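Local coordinates for periplasmic solute binding protein (PDB 4CL2) that binds manganese or zinc ions in the periplasm and probably delivers them to an ABC transporter for uptake into the cell, at residues T170-L175 and L244-S248; G241-Y245 and F265-I270. All coordinates share one frame; numbering follows the deposited sequence.

Contact 1 of 2, residues T170-L175 and L244-S248; sequences TSEGCL and LYVDS. With MN (manganese (II) ion), chain L; SO4 (sulfate ion), chain F.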
loop_
_atom_site.group_PDB
_atom_site.type_symbol
_atom_site.label_atom_id
_atom_site.label_comp_id
_atom_site.label_asym_id
_atom_site.label_seq_id
_atom_site.Cartn_x
_atom_site.Cartn_y
_atom_site.Cartn_z
ATOM N N THR A 170 -3.376 1.706 14.492
ATOM C CA THR A 170 -4.293 1.952 13.396
ATOM C C THR A 170 -5.483 1.019 13.567
ATOM O O THR A 170 -5.546 0.244 14.531
ATOM C CB THR A 170 -3.680 1.708 12.033
ATOM O OG1 THR A 170 -3.192 0.379 12.013
ATOM C CG2 THR A 170 -2.552 2.666 11.739
ATOM N N SER A 171 -6.430 1.117 12.640
ATOM C CA SER A 171 -7.631 0.288 12.736
ATOM C C SER A 171 -7.299 -1.026 11.990
ATOM O O SER A 171 -7.256 -2.085 12.639
ATOM C CB SER A 171 -8.842 1.044 12.099
ATOM O OG SER A 171 -9.136 2.173 12.933
ATOM N N GLU A 172 -7.205 -0.967 10.694
ATOM C CA GLU A 172 -6.632 -2.073 9.912
ATOM C C GLU A 172 -5.130 -2.175 10.148
ATOM O O GLU A 172 -4.476 -1.173 10.422
ATOM C CB GLU A 172 -6.860 -1.840 8.411
ATOM C CG GLU A 172 -6.601 -3.085 7.571
ATOM C CD GLU A 172 -6.603 -2.809 6.071
ATOM O OE1 GLU A 172 -6.149 -1.766 5.629
ATOM O OE2 GLU A 172 -6.982 -3.652 5.307
ATOM N N GLY A 173 -4.567 -3.391 10.043
ATOM C CA GLY A 173 -3.075 -3.552 10.181
ATOM C C GLY A 173 -2.332 -3.093 8.946
ATOM O O GLY A 173 -1.561 -3.857 8.320
ATOM N N CYS A 174 -2.492 -1.831 8.595
ATOM C CA CYS A 174 -1.995 -1.309 7.348
ATOM C C CYS A 174 -0.564 -0.778 7.432
ATOM O O CYS A 174 -0.026 -0.428 6.412
ATOM C CB CYS A 174 -2.929 -0.181 6.871
ATOM S SG CYS A 174 -3.190 1.137 8.056
ATOM N N LEU A 175 -0.023 -0.635 8.630
ATOM C CA LEU A 175 1.308 0.023 8.781
ATOM C C LEU A 175 2.365 -0.927 9.251
ATOM O O LEU A 175 3.482 -0.474 9.644
ATOM C CB LEU A 175 1.300 1.249 9.736
ATOM C CG LEU A 175 0.389 2.397 9.305
ATOM C CD1 LEU A 175 0.456 3.550 10.297
ATOM C CD2 LEU A 175 0.624 2.878 7.885
ATOM N N LEU A 244 -5.985 8.132 7.739
ATOM C CA LEU A 244 -4.850 7.899 6.849
ATOM C C LEU A 244 -5.328 7.301 5.534
ATOM O O LEU A 244 -6.361 6.685 5.458
ATOM C CB LEU A 244 -3.846 6.900 7.437
ATOM C CG LEU A 244 -3.353 7.276 8.847
ATOM C CD1 LEU A 244 -2.440 6.135 9.411
ATOM C CD2 LEU A 244 -2.569 8.589 8.854
ATOM N N TYR A 245 -4.519 7.513 4.502
ATOM C CA TYR A 245 -4.774 6.918 3.145
ATOM C C TYR A 245 -3.737 5.814 2.956
ATOM O O TYR A 245 -2.479 6.028 2.940
ATOM C CB TYR A 245 -4.603 7.978 2.036
ATOM C CG TYR A 245 -5.776 8.894 1.962
ATOM C CD1 TYR A 245 -5.928 9.892 2.856
ATOM C CD2 TYR A 245 -6.781 8.662 1.034
ATOM C CE1 TYR A 245 -7.025 10.713 2.840
ATOM C CE2 TYR A 245 -7.901 9.473 1.031
ATOM C CZ TYR A 245 -8.000 10.480 1.928
ATOM O OH TYR A 245 -9.100 11.342 1.979
ATOM N N VAL A 246 -4.227 4.580 2.844
ATOM C CA VAL A 246 -3.365 3.389 2.778
ATOM C C VAL A 246 -3.767 2.339 1.729
ATOM O O VAL A 246 -2.885 1.763 1.088
ATOM C CB VAL A 246 -3.194 2.703 4.137
ATOM C CG1 VAL A 246 -2.564 3.625 5.155
ATOM C CG2 VAL A 246 -4.503 2.164 4.660
ATOM N N ASP A 247 -5.064 2.111 1.499
ATOM C CA ASP A 247 -5.513 0.954 0.702
ATOM C C ASP A 247 -5.841 1.286 -0.737
ATOM O O ASP A 247 -6.024 0.378 -1.531
ATOM C CB ASP A 247 -6.730 0.318 1.346
ATOM C CG ASP A 247 -6.373 -0.517 2.574
ATOM O OD1 ASP A 247 -5.206 -0.896 2.686
ATOM O OD2 ASP A 247 -7.289 -0.720 3.397
ATOM N N SER A 248 -5.991 2.575 -1.051
ATOM C CA SER A 248 -6.366 3.045 -2.380
ATOM C C SER A 248 -5.875 4.447 -2.525
ATOM O O SER A 248 -5.852 5.188 -1.545
ATOM C CB SER A 248 -7.889 3.034 -2.476
ATOM O OG SER A 248 -8.365 3.592 -3.702
HETATM MN MN MN L . -6.146 -3.141 3.248
HETATM S S SO4 F . -11.324 10.097 -1.443
HETATM O O1 SO4 F . -11.017 9.464 -0.161
HETATM O O2 SO4 F . -12.804 10.184 -1.427
HETATM O O3 SO4 F . -10.912 9.296 -2.591
HETATM O O4 SO4 F . -10.848 11.510 -1.535
#
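Glu-172 and Asp-247 reach for one manganese ion from opposite directions. The chain of Glu-172 leaves CB with CG anti to the backbone N (chi1 -166°) and runs on extended (chi2 -171°) to CD, which faces the ion. At the tip OE2 binds manganese at 2.3 Å and also accepts a hydrogen bond from the backbone N of Asn-193, so this oxygen is gripped twice. Its twin OE1 lies 2.7 Å from the ion and equally near Asp-247 OD2, the shared manganese drawing the two carboxylates together. Asp-247 answers with OD1 at 2.5 Å from manganese and OD2 at a longer 2.7 Å, so each carboxylate turns both oxygens to the ion, one nearer than the other; their planes stand 82° apart. His-106 is the third protein ligand. The site belongs to the cleft of a cluster 9 solute-binding protein, and both acids sit on loops that follow strands, 167-170 and 239-244. His-39, a manganese and zinc ligand in another structure of this protein, does not bind the metal here. Behind the acids, Cys-174 lays CB against Val-246 CG2 at 3.6 Å, its SG lying near both valine methyls. Farther from the metal, Leu-175 CD1 touches Leu-244 CD1 at 4.0 Å, the leucines crossing at about a right angle. Thr-170 OG1 donates to Glu-172 O (2.6 Å), tying down the backbone beneath the ligand.

Contact 2 of 2, residues G241-Y245 and F265-I270; sequences GGVLY and FSLTKI. With SO4 (sulfate ion), chain F.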
loop_
_atom_site.group_PDB
_atom_site.type_symbol
_atom_site.label_atom_id
_atom_site.label_comp_id
_atom_site.label_asym_id
_atom_site.label_seq_id
_atom_site.Cartn_x
_atom_site.Cartn_y
_atom_site.Cartn_z
ATOM N N GLY A 241 -6.506 10.011 16.086
ATOM C CA GLY A 241 -5.471 10.672 15.253
ATOM C C GLY A 241 -5.992 11.114 13.892
ATOM O O GLY A 241 -5.308 11.859 13.175
ATOM N N GLY A 242 -7.163 10.681 13.515
ATOM C CA GLY A 242 -7.776 10.999 12.204
ATOM C C GLY A 242 -7.564 9.919 11.153
ATOM O O GLY A 242 -7.195 8.784 11.494
ATOM N N VAL A 243 -7.755 10.273 9.882
ATOM C CA VAL A 243 -7.800 9.375 8.749
ATOM C C VAL A 243 -6.538 9.325 7.934
ATOM O O VAL A 243 -6.054 10.353 7.461
ATOM C CB VAL A 243 -8.955 9.754 7.793
ATOM C CG1 VAL A 243 -9.011 8.797 6.629
ATOM C CG2 VAL A 243 -10.294 9.784 8.497
ATOM N N LEU A 244 -5.985 8.132 7.739
ATOM C CA LEU A 244 -4.850 7.899 6.849
ATOM C C LEU A 244 -5.328 7.301 5.534
ATOM O O LEU A 244 -6.361 6.685 5.458
ATOM C CB LEU A 244 -3.846 6.900 7.437
ATOM C CG LEU A 244 -3.353 7.276 8.847
ATOM C CD1 LEU A 244 -2.440 6.135 9.411
ATOM C CD2 LEU A 244 -2.569 8.589 8.854
ATOM N N TYR A 245 -4.519 7.513 4.502
ATOM C CA TYR A 245 -4.774 6.918 3.145
ATOM C C TYR A 245 -3.737 5.814 2.956
ATOM O O TYR A 245 -2.479 6.028 2.940
ATOM C CB TYR A 245 -4.603 7.978 2.036
ATOM C CG TYR A 245 -5.776 8.894 1.962
ATOM C CD1 TYR A 245 -5.928 9.892 2.856
ATOM C CD2 TYR A 245 -6.781 8.662 1.034
ATOM C CE1 TYR A 245 -7.025 10.713 2.840
ATOM C CE2 TYR A 245 -7.901 9.473 1.031
ATOM C CZ TYR A 245 -8.000 10.480 1.928
ATOM O OH TYR A 245 -9.100 11.342 1.979
ATOM N N PHE A 265 1.206 12.087 2.379
ATOM C CA PHE A 265 0.112 12.472 3.252
ATOM C C PHE A 265 0.067 11.673 4.526
ATOM O O PHE A 265 0.012 12.234 5.606
ATOM C CB PHE A 265 -1.243 12.369 2.530
ATOM C CG PHE A 265 -2.382 12.811 3.355
ATOM C CD1 PHE A 265 -2.803 14.117 3.361
ATOM C CD2 PHE A 265 -3.046 11.885 4.158
ATOM C CE1 PHE A 265 -3.809 14.514 4.208
ATOM C CE2 PHE A 265 -4.058 12.274 5.003
ATOM C CZ PHE A 265 -4.434 13.586 5.030
ATOM N N SER A 266 0.079 10.349 4.401
ATOM C CA SER A 266 -0.054 9.514 5.585
ATOM C C SER A 266 1.139 9.640 6.513
ATOM O O SER A 266 0.913 9.739 7.687
ATOM C CB SER A 266 -0.316 8.079 5.171
ATOM O OG SER A 266 -1.625 8.033 4.517
ATOM N N LEU A 267 2.354 9.666 6.006
ATOM C CA LEU A 267 3.485 9.833 6.873
ATOM C C LEU A 267 3.523 11.229 7.511
ATOM O O LEU A 267 3.917 11.400 8.660
ATOM C CB LEU A 267 4.757 9.486 6.178
ATOM C CG LEU A 267 5.077 7.974 6.106
ATOM C CD1 LEU A 267 4.054 7.087 5.499
ATOM C CD2 LEU A 267 6.419 7.861 5.329
ATOM N N THR A 268 3.114 12.267 6.761
ATOM C CA THR A 268 3.009 13.603 7.361
ATOM C C THR A 268 2.059 13.623 8.511
ATOM O O THR A 268 2.302 14.171 9.590
ATOM C CB THR A 268 2.664 14.685 6.253
ATOM O OG1 THR A 268 3.680 14.772 5.278
ATOM C CG2 THR A 268 2.438 16.025 6.894
ATOM N N LYS A 269 0.887 13.013 8.332
ATOM C CA LYS A 269 -0.093 12.998 9.339
ATOM C C LYS A 269 0.382 12.227 10.606
ATOM O O LYS A 269 0.209 12.628 11.719
ATOM C CB LYS A 269 -1.411 12.439 8.785
ATOM C CG LYS A 269 -2.518 12.562 9.785
ATOM C CD LYS A 269 -3.875 12.535 9.094
ATOM C CE LYS A 269 -4.943 12.698 10.124
ATOM N NZ LYS A 269 -5.059 14.121 10.607
ATOM N N ILE A 270 1.075 11.107 10.352
ATOM C CA ILE A 270 1.646 10.365 11.479
ATOM C C ILE A 270 2.671 11.189 12.263
ATOM O O ILE A 270 2.557 11.319 13.466
ATOM C CB ILE A 270 2.256 9.066 10.969
ATOM C CG1 ILE A 270 1.143 8.169 10.436
ATOM C CG2 ILE A 270 3.064 8.416 12.113
ATOM C CD1 ILE A 270 1.707 7.002 9.666
HETATM S S SO4 F . -11.324 10.097 -1.443
HETATM O O1 SO4 F . -11.017 9.464 -0.161
HETATM O O2 SO4 F . -12.804 10.184 -1.427
HETATM O O3 SO4 F . -10.912 9.296 -2.591
HETATM O O4 SO4 F . -10.848 11.510 -1.535
#
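Strand 239-244 and helix 259-274 pack together in an alpha/beta lobe, the helix running back almost antiparallel to the strand. Between the short segments the axes approach to 8.6 Å at an angle of 171°. The backbones come nearest at Leu-244 and Ser-266, just where the strand gives way to loop. Here Ser-266 OG donates a hydrogen bond to Tyr-245 O at 2.7 Å, tilted out of the plane of the carbonyl. The serine torsion (chi1 -66°) holds OG beside its own backbone N, and the same oxygen lies 2.9 Å from Tyr-245 N; it also makes a weak hydrogen bond to Leu-262 O. Right beside this bond, the rings of Tyr-245 and Phe-265 form an offset edge-to-face pair, their planes 87° apart. Tyr-245 presents its edge, with CD1 3.7 Å from Phe-265 CE2, to the face of the phenylalanine. Val-243 O lies at the edge of the Phe-265 ring, in its plane. At the opposite edge of its own ring, near CE2, Tyr-245 meets a sulfate ion, and its OH makes a weak hydrogen bond to the sulfate oxygen O1 at 3.4 Å. Lys-269 reaches across the strand: its CD passes 3.5 Å from Val-243 O and its CE 3.2 Å from Gly-241 O, while Gly-242, lacking a side chain, leaves room for CE. Leu-244 CD2 rests against Lys-269 CB and Ile-270 CG1. The strand is hydrogen-bonded to strand 217-221; from the helix, Leu-267 packs on helices 133-158 and 176-182, and Ile-270 also on the latter.

How the contacts relate
Leu-244 and Tyr-245 belong to both contacts, whose centres are about 9 Å apart. The strand packed on the helix in contact 2 runs directly into the metal-binding loop of contact 1, with Asp-247 only two residues beyond Tyr-245. Leu-244 lies between the two contacts, CD1 turned to 170-175 and CD2 to 265-270. A second link is Leu-175 CD1 to Ile-270 CD1 at 3.7 Å. Manganese itself belongs to contact 1, and the Leu-244 side chain lies about 11 Å from it. The sulfate, probably from the crystallisation liquor, meets Tyr-245 and is separate from the metal site.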